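Local structure of 23S rRNA-specific endonuclease VapC20 (Mycobacterium tuberculosis H37Rv, 5WZF) at the interface of chains A and B. The protein cleaves 23S rRNA in the sarcin-ricin loop as the magnesium-dependent PIN-domain endoribonuclease toxin of a type II toxin-antitoxin system. Sequence-based numbering; all coordinates share one arbitrary frame. Chains: chain A, 23S rRNA-specific endonuclease VapC20; chain B, 23S rRNA-specific endonuclease VapC20.

The interface of chains A and B. Residues chain A 96, 99-100, 102, 106-109; chain B 55, 58-59, 62, 67.
B:Trp58, on helix 51-63 of chain B, pushes its indole into chain A between helix 89-101 and the loop that leads into helix 109-121. Its CG lies anti to the backbone N (chi1 164°), and the ring stands across the chain (chi2 -86°), so that the N-H edge faces the loop. B:Trp58 NE1 gives a nearly straight hydrogen bond of 2.9 Å to the backbone carbonyl A:Tyr107 O, with the oxygen in the indole plane and the donor in the carbonyl plane. The same oxygen is gripped a second time, by the amide nitrogen B:Asn62 ND2 at 3.1 Å; this bond is more bent, and its donor sits above the carbonyl plane. Through water 1, 2.8 Å from B:Asn62 ND2, the amide also reaches the backbone nitrogen of A:Tyr107, so B:Asn62 meets the backbone O of that residue directly and its backbone N through the water.

A:Leu99 lies over one face of the indole, with CB above the six-membered ring and CD1 3.8 Å from the centroid of the five-membered ring; B:Asn62 CB lies toward the rim of the opposite face. A:Trp96 passes alongside in the opposite direction, its CZ3 touching B:Trp58 CB at 3.7 Å, and B:Trp58 CE3 lies in plane at the edge of the A:Trp96 ring.

At one end of the patch, B:His67 points NE2 straight at the backbone carbonyl A:Leu99 O, 2.7 Å away and in the imidazole plane. This caps a carbonyl near the C-terminal end of helix 89-101. At the other end, the backbone N of A:Phe109 donates to the hydroxyl B:Thr59 OG1 (3.0 Å, 174° at H) at the start of helix 109-121. That hydroxyl in turn donates to B:Gly55 O one helical turn back, a longer bond, with the donor above the carbonyl plane, that would turn a lone pair toward A:Phe109 N. The CA of B:Gly55 rests on the face of the A:Phe109 ring, whose CE1 in turn sits over the rim of one face of the A:Trp96 ring.

Together these contacts fasten helix 51-63 of one toxin subunit to two helices of the other, holding one flank of the VapC20 homodimer.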
loop_
_atom_site.group_PDB
_atom_site.type_symbol
_atom_site.label_atom_id
_atom_site.label_comp_id
_atom_site.label_asym_id
_atom_site.label_seq_id
_atom_site.Cartn_x
_atom_site.Cartn_y
_atom_site.Cartn_z
ATOM N N TRP A 96 9.935 8.557 -0.545
ATOM C CA TRP A 96 9.328 9.713 0.110
ATOM C C TRP A 96 9.947 11.027 -0.370
ATOM O O TRP A 96 9.237 11.975 -0.711
ATOM C CB TRP A 96 9.474 9.610 1.624
ATOM C CG TRP A 96 8.506 8.677 2.295
ATOM C CD1 TRP A 96 8.811 7.575 3.040
ATOM C CD2 TRP A 96 7.076 8.785 2.304
ATOM N NE1 TRP A 96 7.657 6.987 3.508
ATOM C CE2 TRP A 96 6.580 7.710 3.069
ATOM C CE3 TRP A 96 6.168 9.681 1.731
ATOM C CZ2 TRP A 96 5.216 7.508 3.280
ATOM C CZ3 TRP A 96 4.813 9.477 1.937
ATOM C CH2 TRP A 96 4.350 8.400 2.707
ATOM N N LEU A 99 8.792 11.671 -3.843
ATOM C CA LEU A 99 7.401 12.132 -3.871
ATOM C C LEU A 99 7.273 13.607 -3.530
ATOM O O LEU A 99 6.505 14.339 -4.156
ATOM C CB LEU A 99 6.547 11.322 -2.899
ATOM C CG LEU A 99 6.158 9.915 -3.344
ATOM C CD1 LEU A 99 5.590 9.127 -2.170
ATOM C CD2 LEU A 99 5.163 9.983 -4.493
ATOM N N VAL A 100 8.026 14.036 -2.528
ATOM C CA VAL A 100 7.970 15.421 -2.089
ATOM C C VAL A 100 8.461 16.363 -3.191
ATOM O O VAL A 100 7.919 17.452 -3.366
ATOM C CB VAL A 100 8.794 15.625 -0.799
ATOM C CG1 VAL A 100 8.882 17.103 -0.426
ATOM C CG2 VAL A 100 8.184 14.816 0.340
ATOM N N HIS A 102 8.558 15.709 -6.602
ATOM C CA HIS A 102 7.805 15.629 -7.850
ATOM C C HIS A 102 6.337 16.025 -7.713
ATOM O O HIS A 102 5.450 15.173 -7.680
ATOM C CB HIS A 102 7.923 14.223 -8.430
ATOM C CG HIS A 102 9.277 13.927 -8.992
ATOM N ND1 HIS A 102 9.552 13.983 -10.342
ATOM C CD2 HIS A 102 10.443 13.600 -8.385
ATOM C CE1 HIS A 102 10.823 13.688 -10.543
ATOM N NE2 HIS A 102 11.387 13.454 -9.371
ATOM N N GLU A 106 0.564 13.641 -10.321
ATOM C CA GLU A 106 0.016 12.880 -9.204
ATOM C C GLU A 106 0.579 11.462 -9.171
ATOM O O GLU A 106 0.232 10.624 -10.005
ATOM C CB GLU A 106 -1.510 12.839 -9.282
ATOM C CG GLU A 106 -2.160 12.033 -8.171
ATOM C CD GLU A 106 -3.639 11.817 -8.399
ATOM O OE1 GLU A 106 -4.351 12.802 -8.685
ATOM O OE2 GLU A 106 -4.088 10.657 -8.302
ATOM N N TYR A 107 1.455 11.205 -8.203
ATOM C CA TYR A 107 2.088 9.897 -8.050
ATOM C C TYR A 107 1.664 9.217 -6.753
ATOM O O TYR A 107 1.586 9.859 -5.708
ATOM C CB TYR A 107 3.612 10.024 -8.069
ATOM C CG TYR A 107 4.214 10.325 -9.426
ATOM C CD1 TYR A 107 4.270 9.352 -10.415
ATOM C CD2 TYR A 107 4.756 11.574 -9.705
ATOM C CE1 TYR A 107 4.831 9.618 -11.656
ATOM C CE2 TYR A 107 5.319 11.852 -10.941
ATOM C CZ TYR A 107 5.354 10.872 -11.912
ATOM O OH TYR A 107 5.917 11.144 -13.140
ATOM N N SER A 108 1.410 7.914 -6.821
ATOM C CA SER A 108 1.073 7.139 -5.636
ATOM C C SER A 108 2.339 6.720 -4.895
ATOM O O SER A 108 3.433 6.727 -5.463
ATOM C CB SER A 108 0.250 5.903 -6.013
ATOM O OG SER A 108 1.035 4.969 -6.742
ATOM N N PHE A 109 2.190 6.356 -3.625
ATOM C CA PHE A 109 3.317 5.872 -2.839
ATOM C C PHE A 109 3.861 4.545 -3.376
ATOM O O PHE A 109 5.075 4.358 -3.463
ATOM C CB PHE A 109 2.921 5.715 -1.368
ATOM C CG PHE A 109 3.988 5.083 -0.521
ATOM C CD1 PHE A 109 5.067 5.825 -0.077
ATOM C CD2 PHE A 109 3.911 3.745 -0.170
ATOM C CE1 PHE A 109 6.052 5.246 0.697
ATOM C CE2 PHE A 109 4.890 3.161 0.607
ATOM C CZ PHE A 109 5.962 3.913 1.042
ATOM N N GLY B 55 1.942 5.295 3.630
ATOM C CA GLY B 55 1.930 5.240 2.182
ATOM C C GLY B 55 0.528 5.380 1.622
ATOM O O GLY B 55 0.302 6.132 0.677
ATOM N N TRP B 58 -0.642 8.978 2.077
ATOM C CA TRP B 58 -0.117 9.840 1.019
ATOM C C TRP B 58 -0.997 9.769 -0.223
ATOM O O TRP B 58 -1.436 10.789 -0.757
ATOM C CB TRP B 58 1.319 9.454 0.635
ATOM C CG TRP B 58 1.737 10.064 -0.680
ATOM C CD1 TRP B 58 1.518 9.554 -1.929
ATOM C CD2 TRP B 58 2.412 11.312 -0.872
ATOM N NE1 TRP B 58 2.017 10.404 -2.885
ATOM C CE2 TRP B 58 2.573 11.491 -2.262
ATOM C CE3 TRP B 58 2.905 12.292 -0.004
ATOM C CZ2 TRP B 58 3.207 12.609 -2.805
ATOM C CZ3 TRP B 58 3.532 13.406 -0.548
ATOM C CH2 TRP B 58 3.677 13.552 -1.933
ATOM N N THR B 59 -1.239 8.548 -0.681
ATOM C CA THR B 59 -1.926 8.331 -1.942
ATOM C C THR B 59 -3.336 8.896 -1.896
ATOM O O THR B 59 -3.776 9.560 -2.832
ATOM C CB THR B 59 -1.958 6.837 -2.289
ATOM O OG1 THR B 59 -0.612 6.365 -2.439
ATOM C CG2 THR B 59 -2.726 6.600 -3.589
ATOM N N ASN B 62 -3.151 12.806 -1.625
ATOM C CA ASN B 62 -2.651 13.361 -2.879
ATOM C C ASN B 62 -3.761 13.364 -3.926
ATOM O O ASN B 62 -3.872 14.286 -4.737
ATOM C CB ASN B 62 -1.436 12.566 -3.375
ATOM C CG ASN B 62 -0.616 13.327 -4.399
ATOM O OD1 ASN B 62 -0.644 14.554 -4.439
ATOM N ND2 ASN B 62 0.119 12.601 -5.231
ATOM N N HIS B 67 -0.878 17.729 -3.804
ATOM C CA HIS B 67 0.483 17.452 -3.362
ATOM C C HIS B 67 0.826 18.051 -1.996
ATOM O O HIS B 67 1.482 17.402 -1.182
ATOM C CB HIS B 67 1.473 17.958 -4.415
ATOM C CG HIS B 67 2.884 17.528 -4.168
ATOM N ND1 HIS B 67 3.807 18.332 -3.536
ATOM C CD2 HIS B 67 3.526 16.372 -4.458
ATOM C CE1 HIS B 67 4.959 17.691 -3.452
ATOM N NE2 HIS B 67 4.816 16.500 -4.003
HETATM O O HOH W 1 2.265 13.546 -6.789
#